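PDB 7DF2: C2 domain protein from Ramazzottius varieornatus, which binds three calcium ions through a C2 domain and is probably secreted, its wider role in tardigrades being not yet established. Local coordinates for residues F75-K80 and A127-A132; N83-D88 and I143-C148. All coordinates share one frame; numbering follows the deposited sequence. Where two conformers were deposited one is given.

Contact 1 (F75-K80 and A127-A132)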
loop_
_atom_site.group_PDB
_atom_site.type_symbol
_atom_site.label_atom_id
_atom_site.label_comp_id
_atom_site.label_asym_id
_atom_site.label_seq_id
_atom_site.Cartn_x
_atom_site.Cartn_y
_atom_site.Cartn_z
ATOM N N PHE A 75 1.288 -0.768 3.813
ATOM C CA PHE A 75 2.699 -0.785 4.186
ATOM C C PHE A 75 3.541 -0.392 2.978
ATOM O O PHE A 75 3.233 -0.795 1.853
ATOM C CB PHE A 75 3.089 -2.180 4.692
ATOM C CG PHE A 75 4.461 -2.246 5.316
ATOM C CD1 PHE A 75 4.652 -1.869 6.639
ATOM C CD2 PHE A 75 5.547 -2.703 4.583
ATOM C CE1 PHE A 75 5.910 -1.945 7.222
ATOM C CE2 PHE A 75 6.806 -2.779 5.160
ATOM C CZ PHE A 75 6.982 -2.394 6.480
ATOM N N ILE A 76 4.595 0.396 3.209
ATOM C CA ILE A 76 5.577 0.705 2.172
ATOM C C ILE A 76 6.720 -0.291 2.341
ATOM O O ILE A 76 7.455 -0.231 3.336
ATOM C CB ILE A 76 6.087 2.152 2.284
ATOM C CG1 ILE A 76 4.950 3.157 2.086
ATOM C CG2 ILE A 76 7.198 2.396 1.290
ATOM C CD1 ILE A 76 5.290 4.590 2.592
ATOM N N ASP A 77 6.874 -1.211 1.377
ATOM C CA ASP A 77 7.834 -2.317 1.488
ATOM C C ASP A 77 9.118 -1.961 0.739
ATOM O O ASP A 77 9.228 -2.171 -0.472
ATOM C CB ASP A 77 7.222 -3.610 0.952
ATOM C CG ASP A 77 8.150 -4.813 1.119
ATOM O OD1 ASP A 77 9.257 -4.654 1.696
ATOM O OD2 ASP A 77 7.761 -5.916 0.673
ATOM N N THR A 78 10.114 -1.475 1.472
ATOM C CA THR A 78 11.386 -1.108 0.869
ATOM C C THR A 78 12.381 -2.259 0.808
ATOM O O THR A 78 13.474 -2.077 0.259
ATOM C CB THR A 78 12.018 0.042 1.654
ATOM O OG1 THR A 78 12.148 -0.350 3.025
ATOM C CG2 THR A 78 11.146 1.314 1.538
ATOM N N GLU A 79 12.040 -3.423 1.353
ATOM C CA GLU A 79 12.999 -4.505 1.549
ATOM C C GLU A 79 12.693 -5.766 0.755
ATOM O O GLU A 79 13.619 -6.404 0.244
ATOM C CB GLU A 79 13.085 -4.870 3.040
ATOM C CG GLU A 79 13.349 -3.702 3.980
ATOM C CD GLU A 79 13.404 -4.147 5.433
ATOM O OE1 GLU A 79 13.424 -5.370 5.675
ATOM O OE2 GLU A 79 13.429 -3.282 6.334
ATOM N N LYS A 80 11.424 -6.161 0.637
ATOM C CA LYS A 80 11.075 -7.447 0.017
ATOM C C LYS A 80 10.008 -7.303 -1.072
ATOM O O LYS A 80 9.006 -8.025 -1.073
ATOM C CB LYS A 80 10.621 -8.425 1.100
ATOM C CG LYS A 80 11.625 -8.621 2.230
ATOM C CD LYS A 80 12.788 -9.495 1.771
ATOM C CE LYS A 80 13.575 -10.090 2.937
ATOM N NZ LYS A 80 14.879 -10.677 2.482
ATOM N N ALA A 127 7.715 -1.616 -2.988
ATOM C CA ALA A 127 6.380 -2.176 -3.170
ATOM C C ALA A 127 5.404 -1.481 -2.232
ATOM O O ALA A 127 5.526 -1.595 -1.009
ATOM C CB ALA A 127 6.385 -3.677 -2.915
ATOM N N MET A 128 4.445 -0.763 -2.803
ATOM C CA MET A 128 3.294 -0.307 -2.032
ATOM C C MET A 128 2.367 -1.505 -1.853
ATOM O O MET A 128 1.948 -2.112 -2.844
ATOM C CB MET A 128 2.588 0.834 -2.757
ATOM C CG MET A 128 3.438 2.094 -2.840
ATOM S SD MET A 128 2.548 3.451 -3.622
ATOM C CE MET A 128 2.638 3.028 -5.355
ATOM N N ARG A 129 2.098 -1.881 -0.601
ATOM C CA ARG A 129 1.313 -3.074 -0.289
ATOM C C ARG A 129 0.033 -2.653 0.417
ATOM O O ARG A 129 0.074 -1.847 1.350
ATOM C CB ARG A 129 2.098 -4.053 0.597
ATOM C CG ARG A 129 3.298 -4.694 -0.085
ATOM C CD ARG A 129 3.856 -5.813 0.788
ATOM N NE ARG A 129 5.020 -6.435 0.169
ATOM C CZ ARG A 129 4.965 -7.481 -0.649
ATOM N NH1 ARG A 129 3.796 -8.040 -0.956
ATOM N NH2 ARG A 129 6.085 -7.974 -1.159
ATOM N N VAL A 130 -1.101 -3.207 -0.017
ATOM C CA VAL A 130 -2.381 -2.995 0.650
ATOM C C VAL A 130 -3.063 -4.345 0.788
ATOM O O VAL A 130 -3.038 -5.162 -0.140
ATOM C CB VAL A 130 -3.301 -2.021 -0.123
ATOM C CG1 VAL A 130 -4.678 -1.920 0.542
ATOM C CG2 VAL A 130 -2.672 -0.633 -0.223
ATOM N N ARG A 131 -3.657 -4.588 1.947
ATOM C CA ARG A 131 -4.490 -5.770 2.128
ATOM C C ARG A 131 -5.862 -5.343 2.627
ATOM O O ARG A 131 -5.975 -4.544 3.566
ATOM C CB ARG A 131 -3.851 -6.768 3.098
ATOM C CG ARG A 131 -4.778 -7.958 3.453
ATOM C CD ARG A 131 -4.004 -8.974 4.300
ATOM N NE ARG A 131 -4.826 -10.092 4.745
ATOM C CZ ARG A 131 -5.030 -11.197 4.033
ATOM N NH1 ARG A 131 -4.475 -11.333 2.841
ATOM N NH2 ARG A 131 -5.787 -12.170 4.520
ATOM N N ALA A 132 -6.904 -5.873 1.998
ATOM C CA ALA A 132 -8.273 -5.597 2.400
ATOM C C ALA A 132 -8.962 -6.906 2.742
ATOM O O ALA A 132 -8.895 -7.865 1.970
ATOM C CB ALA A 132 -9.042 -4.868 1.289
#
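Phe75, Ile76 and Asp77 pair with Arg129, Met128 and Ala127 as antiparallel neighbours in one sheet of the C2-domain beta-sandwich. Phe75 and Arg129 form a hydrogen-bonded pair, as do Asp77 and Ala127, and these four put their side chains on one face of the sheet. Between them the non-hydrogen-bonded pair of Ile76 and Met128 occupies the opposite face, against Met45 of the opposing sheet. Where strand 70-77 ends, Arg129 ties the following turn to the sheet. Arg129 CB lies 3.7 Å from Phe75 O. With CG anti to the carbonyl carbon (chi1 -67°) the chain runs extended to NE, CD passing beside Asp77 CB. Arg129 NE then donates to Asp77 OD2 at 2.8 Å, the core of a buried salt bridge. Arg129 NH2 reaches Asp77 OD2 less directly, at 3.2 Å, so the guanidinium takes the carboxylate side-on through one atom, the two planes 39° apart. Asp77 OD1 is left to hold the turn: it accepts from Glu79 N, an Asx turn, and from Lys80 N, both on one face of the carboxylate, and also from Asn201 ND2. This turn also brings Lys80 O to the guanidinium edge, 2.9 Å from Arg129 NH2 and close to the guanidinium plane.

Contact 2 (N83-D88 and I143-C148); sequences NDFGGD and IDNYKC
A loop aromatic side chain packs here on a strand of the C2 beta-sandwich: Phe85, in the loop between strands 70-77 and 96-100, lies against Asn145, Tyr146 and Lys147 of strand 139-150. No direct hydrogen bond joins the two segments. The central element is a CH-pi contact in which Asn145 CB sits over the middle of the Phe85 ring, 3.4 Å from the centroid and 3° off the ring normal. The amide of Asn145 continues across the same ring, stacked with its plane 19° from that of the phenyl, and brings Asn145 ND2 to 3.4 Å from Phe85 CB. Both polar ends of this amide are engaged elsewhere, ND2 with Glu175 and OD1 with Arg131, which fixes its rotation. The far end of the phenyl meets the strand backbone: Phe85 CZ lies 3.2 Å from Tyr146 O, which is at the ring edge. Alongside, Lys147 CB approaches Phe85 CZ obliquely, at 3.7 Å. Lys147 leaves the strand with CG anti to the backbone N and bends at chi3 (80°), carrying its ammonium to the loop, where Pro81 O accepts from it directly. A water completes the link, accepting from Lys147 NZ at 2.8 Å and donating to Asn83 O at 2.7 Å.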
loop_
_atom_site.group_PDB
_atom_site.type_symbol
_atom_site.label_atom_id
_atom_site.label_comp_id
_atom_site.label_asym_id
_atom_site.label_seq_id
_atom_site.Cartn_x
_atom_site.Cartn_y
_atom_site.Cartn_z
ATOM N N ASN A 83 8.682 -10.517 -2.828
ATOM C CA ASN A 83 8.282 -11.667 -2.033
ATOM C C ASN A 83 6.770 -11.718 -1.865
ATOM O O ASN A 83 6.063 -10.721 -2.041
ATOM C CB ASN A 83 8.948 -11.652 -0.661
ATOM C CG ASN A 83 10.419 -11.994 -0.725
ATOM O OD1 ASN A 83 11.028 -11.945 -1.785
ATOM N ND2 ASN A 83 10.993 -12.351 0.414
ATOM N N ASP A 84 6.283 -12.905 -1.507
ATOM C CA ASP A 84 4.853 -13.115 -1.336
ATOM C C ASP A 84 4.299 -12.235 -0.222
ATOM O O ASP A 84 5.010 -11.853 0.711
ATOM C CB ASP A 84 4.564 -14.577 -0.992
ATOM C CG ASP A 84 4.740 -15.501 -2.171
ATOM O OD1 ASP A 84 4.773 -16.729 -1.945
ATOM O OD2 ASP A 84 4.843 -15.006 -3.314
ATOM N N PHE A 85 3.004 -11.937 -0.320
ATOM C CA PHE A 85 2.307 -11.289 0.780
ATOM C C PHE A 85 2.357 -12.174 2.019
ATOM O O PHE A 85 2.337 -13.406 1.933
ATOM C CB PHE A 85 0.859 -10.992 0.392
ATOM C CG PHE A 85 0.688 -9.679 -0.309
ATOM C CD1 PHE A 85 0.455 -8.523 0.419
ATOM C CD2 PHE A 85 0.763 -9.600 -1.693
ATOM C CE1 PHE A 85 0.293 -7.309 -0.214
ATOM C CE2 PHE A 85 0.611 -8.380 -2.342
ATOM C CZ PHE A 85 0.377 -7.237 -1.604
ATOM N N GLY A 86 2.427 -11.534 3.183
ATOM C CA GLY A 86 2.558 -12.270 4.423
ATOM C C GLY A 86 3.995 -12.343 4.905
ATOM O O GLY A 86 4.809 -11.462 4.600
ATOM N N GLY A 87 4.322 -13.413 5.639
ATOM C CA GLY A 87 5.595 -13.483 6.338
ATOM C C GLY A 87 6.813 -13.431 5.436
ATOM O O GLY A 87 7.897 -13.045 5.883
ATOM N N ASP A 88 6.659 -13.809 4.163
ATOM C CA ASP A 88 7.797 -13.770 3.248
ATOM C C ASP A 88 8.283 -12.350 2.988
ATOM O O ASP A 88 9.444 -12.155 2.607
ATOM C CB ASP A 88 7.438 -14.433 1.919
ATOM C CG ASP A 88 7.460 -15.948 1.997
ATOM O OD1 ASP A 88 7.431 -16.498 3.123
ATOM O OD2 ASP A 88 7.497 -16.586 0.924
ATOM N N ILE A 143 -10.660 -9.904 0.856
ATOM C CA ILE A 143 -11.065 -9.185 -0.344
ATOM C C ILE A 143 -9.926 -9.307 -1.341
ATOM O O ILE A 143 -10.081 -9.962 -2.377
ATOM C CB ILE A 143 -11.454 -7.729 -0.038
ATOM C CG1 ILE A 143 -12.723 -7.741 0.810
ATOM C CG2 ILE A 143 -11.726 -6.959 -1.323
ATOM C CD1 ILE A 143 -12.998 -6.457 1.499
ATOM N N ASP A 144 -8.767 -8.722 -1.038
ATOM C CA ASP A 144 -7.604 -8.955 -1.887
ATOM C C ASP A 144 -6.359 -8.371 -1.243
ATOM O O ASP A 144 -6.424 -7.593 -0.283
ATOM C CB ASP A 144 -7.774 -8.374 -3.295
ATOM C CG ASP A 144 -7.339 -9.363 -4.382
ATOM O OD1 ASP A 144 -6.371 -10.103 -4.123
ATOM O OD2 ASP A 144 -7.967 -9.412 -5.472
ATOM N N ASN A 145 -5.215 -8.788 -1.791
ATOM C CA ASN A 145 -3.931 -8.122 -1.612
ATOM C C ASN A 145 -3.622 -7.339 -2.886
ATOM O O ASN A 145 -3.931 -7.785 -3.995
ATOM C CB ASN A 145 -2.805 -9.127 -1.337
ATOM C CG ASN A 145 -2.987 -9.894 -0.034
ATOM O OD1 ASN A 145 -3.527 -9.376 0.938
ATOM N ND2 ASN A 145 -2.509 -11.133 -0.009
ATOM N N TYR A 146 -3.000 -6.173 -2.728
ATOM C CA TYR A 146 -2.691 -5.289 -3.846
ATOM C C TYR A 146 -1.237 -4.866 -3.719
ATOM O O TYR A 146 -0.813 -4.465 -2.635
ATOM C CB TYR A 146 -3.606 -4.045 -3.839
ATOM C CG TYR A 146 -5.076 -4.349 -3.699
ATOM C CD1 TYR A 146 -5.642 -4.599 -2.446
ATOM C CD2 TYR A 146 -5.910 -4.363 -4.810
ATOM C CE1 TYR A 146 -6.986 -4.884 -2.313
ATOM C CE2 TYR A 146 -7.268 -4.646 -4.689
ATOM C CZ TYR A 146 -7.801 -4.909 -3.444
ATOM O OH TYR A 146 -9.149 -5.197 -3.320
ATOM N N LYS A 147 -0.471 -4.967 -4.805
ATOM C CA LYS A 147 0.930 -4.551 -4.790
ATOM C C LYS A 147 1.242 -3.763 -6.048
ATOM O O LYS A 147 0.946 -4.210 -7.161
ATOM C CB LYS A 147 1.877 -5.754 -4.677
ATOM C CG LYS A 147 3.359 -5.383 -4.660
ATOM C CD LYS A 147 4.231 -6.586 -4.317
ATOM C CE LYS A 147 4.446 -7.480 -5.537
ATOM N NZ LYS A 147 5.265 -8.681 -5.200
ATOM N N CYS A 148 1.861 -2.604 -5.849
ATOM C CA CYS A 148 2.219 -1.647 -6.884
ATOM C C CYS A 148 3.662 -1.238 -6.632
ATOM O O CYS A 148 4.024 -0.944 -5.488
ATOM C CB CYS A 148 1.289 -0.434 -6.810
ATOM S SG CYS A 148 1.579 0.859 -7.973
HETATM O O HOH W 1 3.733 -9.865 -3.217
#

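Overall arrangement
Contacts 1 and 2 are neighbours on one sheet, their centres about 7 Å apart, with 83-88 a loop packed on it. Strand 121-136 is shared ground: it pairs with strand 70-77 in contact 1 and with strand 139-150 of contact 2, where Met128 N lies 2.7 Å from Cys148 O. Arg129 joins the two on the side-chain level. Arg129 NH1 is 3.5 Å from Phe85 CD2, in a cation-pi arrangement, and Arg129 NH2 also bonds Asn83 O, so the loop after strand 70-77 is held at both contacts. Neither belongs to the calcium sites; in contact 2 the Tyr146 side chain is about 14 Å from a bound calcium ion.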